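PDB 5UG1: acyltransferase from Streptococcus pneumoniae, which transfers acetyl groups onto peptidoglycan, the cell-wall polymer, as the C-terminal catalytic domain of an O-acetyltransferase, probably through a covalent acyl-enzyme intermediate. Local coordinates for residues Ser12-Ala17 with Val144-Ser148; Ile122-Asp126 with Ala167-Ala171. All coordinates share one frame. Numbering follows the deposited sequence.

Contact 1 (Ser12-Ala17 with Val144-Ser148); sequences SVALRA and VHFGS. With 03S (methanesulfonic acid), chain B.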
# COMPACT_ATOMS: atom_id res chain seq x y z
N SER A 12 -4.58 2.99 -8.25
CA SER A 12 -4.69 4.34 -8.74
C SER A 12 -4.33 5.40 -7.73
O SER A 12 -3.90 6.43 -8.10
CB SER A 12 -6.08 4.61 -9.25
OG SER A 12 -6.96 4.76 -8.19
N VAL A 13 -4.53 5.13 -6.46
CA VAL A 13 -4.15 6.06 -5.43
C VAL A 13 -2.63 6.21 -5.38
O VAL A 13 -2.11 7.29 -5.36
CB VAL A 13 -4.77 5.72 -4.07
CG1 VAL A 13 -4.38 6.72 -3.03
CG2 VAL A 13 -6.26 5.68 -4.19
N ALA A 14 -1.95 5.08 -5.35
CA ALA A 14 -0.52 5.05 -5.48
C ALA A 14 -0.05 5.69 -6.80
O ALA A 14 0.89 6.45 -6.81
CB ALA A 14 0.01 3.66 -5.35
N LEU A 15 -0.76 5.41 -7.88
CA LEU A 15 -0.37 5.97 -9.17
C LEU A 15 -0.48 7.49 -9.14
O LEU A 15 0.34 8.20 -9.75
CB LEU A 15 -1.23 5.39 -10.28
CG LEU A 15 -0.85 5.88 -11.67
CD1 LEU A 15 0.58 5.49 -12.02
CD2 LEU A 15 -1.82 5.39 -12.75
N ARG A 16 -1.48 8.01 -8.42
CA ARG A 16 -1.62 9.46 -8.28
C ARG A 16 -0.43 10.07 -7.55
O ARG A 16 -0.05 11.21 -7.81
CB ARG A 16 -2.93 9.76 -7.56
CG ARG A 16 -3.42 11.20 -7.63
CD ARG A 16 -4.78 11.32 -6.94
NE ARG A 16 -5.30 12.68 -6.87
CZ ARG A 16 -5.90 13.30 -7.87
NH1 ARG A 16 -6.04 12.68 -9.03
NH2 ARG A 16 -6.36 14.54 -7.72
N ALA A 17 0.19 9.31 -6.63
CA ALA A 17 1.35 9.77 -5.89
C ALA A 17 2.67 9.35 -6.53
O ALA A 17 3.70 9.35 -5.85
CB ALA A 17 1.28 9.26 -4.44
N VAL A 144 -11.10 9.78 -2.29
CA VAL A 144 -10.17 8.68 -2.49
C VAL A 144 -8.90 9.13 -3.20
O VAL A 144 -7.81 8.74 -2.85
CB VAL A 144 -10.82 7.57 -3.32
CG1 VAL A 144 -9.83 6.48 -3.64
CG2 VAL A 144 -12.04 7.01 -2.63
N HIS A 145 -9.09 9.96 -4.21
CA HIS A 145 -8.04 10.56 -4.97
C HIS A 145 -7.75 11.93 -4.40
O HIS A 145 -8.43 12.86 -4.69
CB HIS A 145 -8.39 10.62 -6.45
CG HIS A 145 -8.58 9.27 -7.08
ND1 HIS A 145 -9.80 8.69 -7.22
CD2 HIS A 145 -7.68 8.39 -7.56
CE1 HIS A 145 -9.66 7.51 -7.78
NE2 HIS A 145 -8.38 7.31 -8.01
N PHE A 146 -6.72 12.02 -3.58
CA PHE A 146 -6.40 13.24 -2.86
C PHE A 146 -6.18 14.46 -3.75
O PHE A 146 -5.70 14.35 -4.84
CB PHE A 146 -5.18 13.00 -1.98
CG PHE A 146 -4.01 12.44 -2.71
CD1 PHE A 146 -3.28 13.22 -3.56
CD2 PHE A 146 -3.65 11.13 -2.57
CE1 PHE A 146 -2.23 12.71 -4.25
CE2 PHE A 146 -2.62 10.61 -3.25
CZ PHE A 146 -1.89 11.40 -4.09
N GLY A 147 -6.53 15.64 -3.25
CA GLY A 147 -6.26 16.88 -3.96
C GLY A 147 -7.28 17.30 -5.00
O GLY A 147 -7.62 16.53 -5.90
N SER A 148 -7.78 18.53 -4.89
CA SER A 148 -8.69 19.11 -5.86
C SER A 148 -7.99 20.07 -6.81
O SER A 148 -8.59 20.47 -7.81
CB SER A 148 -9.84 19.84 -5.16
OG SER A 148 -9.35 20.93 -4.40
S10 03S B . -8.11 3.82 -7.87
O11 03S B . -8.70 4.40 -6.64
O12 03S B . -7.56 2.49 -7.56
C13 03S B . -9.28 3.68 -9.04
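Ser12 OG is bonded to S10 of the methylsulfonyl group at 1.5 Å, so the serine is captured as a sulfonyl adduct, and its backbone N donates to O12 of that group at 3.1 Å, a bond of the kind expected in an oxyanion hole. From the other segment His145 NE2 donates to Ser12 OG at 2.9 Å, while His145 ND1 is hydrogen-bonded to Asp142. This Ser-His-Asp relay matches the catalytic triad expected of an atypical alpha/beta-hydrolase fold: the nucleophile begins helix 12-16 directly after strand 6-10, and the histidine comes from the loop before helix 150-171. One helical turn beyond Ser12, Arg16 reaches over the same loop in a nearly extended conformation. Its NE and NH2 both donate to Phe146 O, at 2.7 and 3.0 Å, and a weak bond runs from NH2 to Gly147 O at 3.0 Å. Apolar packing fills the rest. Arg16 CD sits over the Phe146 ring in a CH-pi contact, 4.0 Å from the centroid, and Ala17 CB meets the ring edge, 3.8 Å from Phe146 CZ. Val13 CG2 touches Val144 CG1 at 3.7 Å, and both valines line the pocket around the sulfonyl oxygen O11. Phe146 also packs on Ala157 of helix 150-171.

Contact 2 (Ile122-Asp126 with Ala167-Ala171); sequences ITIAD and ALQTA. With NA (sodium ion), chain C.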
# COMPACT_ATOMS: atom_id res chain seq x y z
N ILE A 122 6.25 -8.27 8.32
CA ILE A 122 5.28 -7.35 7.73
C ILE A 122 5.21 -6.07 8.55
O ILE A 122 5.24 -6.11 9.78
CB ILE A 122 3.88 -8.01 7.63
CG1 ILE A 122 3.93 -9.23 6.70
CG2 ILE A 122 2.83 -7.00 7.18
CD1 ILE A 122 2.57 -9.74 6.31
N THR A 123 5.10 -4.93 7.86
CA THR A 123 5.05 -3.61 8.46
C THR A 123 3.88 -2.83 7.87
O THR A 123 3.62 -2.91 6.66
CB THR A 123 6.38 -2.84 8.19
OG1 THR A 123 7.49 -3.56 8.74
CG2 THR A 123 6.32 -1.43 8.77
N ILE A 124 3.17 -2.06 8.72
CA ILE A 124 2.02 -1.28 8.26
C ILE A 124 2.49 0.08 7.75
O ILE A 124 3.44 0.66 8.28
CB ILE A 124 0.97 -1.12 9.39
CG1 ILE A 124 -0.42 -0.84 8.80
CG2 ILE A 124 1.38 -0.00 10.36
CD1 ILE A 124 -0.97 -2.00 7.98
N ALA A 125 1.84 0.56 6.70
CA ALA A 125 1.91 1.94 6.24
C ALA A 125 0.48 2.47 6.26
O ALA A 125 -0.29 2.23 5.32
CB ALA A 125 2.53 2.04 4.85
N ASP A 126 0.11 3.17 7.34
CA ASP A 126 -1.31 3.40 7.67
C ASP A 126 -1.82 4.69 7.01
O ASP A 126 -2.13 5.70 7.65
CB ASP A 126 -1.51 3.43 9.17
CG ASP A 126 -2.93 3.03 9.57
OD1 ASP A 126 -3.83 3.09 8.70
OD2 ASP A 126 -3.14 2.66 10.74
N ALA A 167 7.29 3.71 6.88
CA ALA A 167 7.18 2.26 7.07
C ALA A 167 8.45 1.53 6.61
O ALA A 167 8.91 0.60 7.29
CB ALA A 167 5.97 1.73 6.31
N LEU A 168 9.02 1.93 5.47
CA LEU A 168 10.27 1.31 5.03
C LEU A 168 11.38 1.53 6.05
O LEU A 168 12.17 0.62 6.33
CB LEU A 168 10.68 1.87 3.67
CG LEU A 168 9.83 1.38 2.50
CD1 LEU A 168 9.90 2.36 1.36
CD2 LEU A 168 10.33 0.04 2.06
N GLN A 169 11.47 2.74 6.62
CA GLN A 169 12.48 2.97 7.65
C GLN A 169 12.20 2.09 8.86
O GLN A 169 13.13 1.51 9.44
CB GLN A 169 12.51 4.44 8.05
CG GLN A 169 13.00 5.35 6.95
CD GLN A 169 13.33 6.74 7.45
OE1 GLN A 169 12.43 7.55 7.72
NE2 GLN A 169 14.62 7.02 7.60
N THR A 170 10.93 1.98 9.26
CA THR A 170 10.56 1.08 10.35
C THR A 170 10.97 -0.35 10.05
O THR A 170 11.50 -1.05 10.92
CB THR A 170 9.05 1.15 10.59
OG1 THR A 170 8.67 2.47 10.99
CG2 THR A 170 8.62 0.13 11.65
N ALA A 171 10.75 -0.81 8.81
CA ALA A 171 11.00 -2.19 8.43
C ALA A 171 12.48 -2.50 8.26
O ALA A 171 12.82 -3.67 8.05
CB ALA A 171 10.26 -2.53 7.13
NA NA C . 4.93 -6.96 11.95
O HOH W 1 4.72 -4.73 12.74
O HOH W 2 4.91 -8.08 14.06
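Ala167 is the first residue of the helical segment to meet strand 122-125, with its CB 3.4 Å from Ile124 O and 3.7 Å from Ala125 CB; the small methyl lets the backbones come close, the CA atoms of Ala125 and Ala167 being 5.3 Å apart. The carbonyl O of Ala167, already hydrogen-bonded to Ala171 N within the helix (2.8 Å), lies 3.6 Å from Thr123 CG2. Leu168 points away from the strand and packs on Ile88 of the neighbouring strand 86-90. Three residues after Ala167, Thr170 CG2 meets Thr123 CG2 at 4.0 Å. Ala171 CB then lies 3.4 Å from Thr123 OG1, a hydroxyl hydrogen-bonded to His86. The axes of segments 167-171 and 122-125 run nearly antiparallel, at 156°, and approach to 8.1 Å, layering helix on sheet as in an alpha/beta sandwich. Ile122 O, at the strand's start, binds the sodium at 2.4 Å with Ala116 and Thr119. With methyl groups doing most of the touching, the union depends on close shape fit rather than directed polar bonds.

How the contacts relate
Helix 150-171 connects the two contacts: the loop segment 144-148 leads into it, and segment 167-171 lies at its far end. Contact 1 lies where the chain approaches this helix, beside the Ser12 adduct, while contact 2 packs the C-terminal part of this helix on strand 122-125. Their segments alternate along the chain, their centres are 20 Å apart on opposite sides of the chain's centre, and their nearest atoms are about 10 Å apart, without touching. The methylsulfonyl group belongs to contact 1 and the sodium ion to contact 2; the sodium ion lies 26.1 Å from S10 of the methylsulfonyl group, well away from the Ser12 pocket.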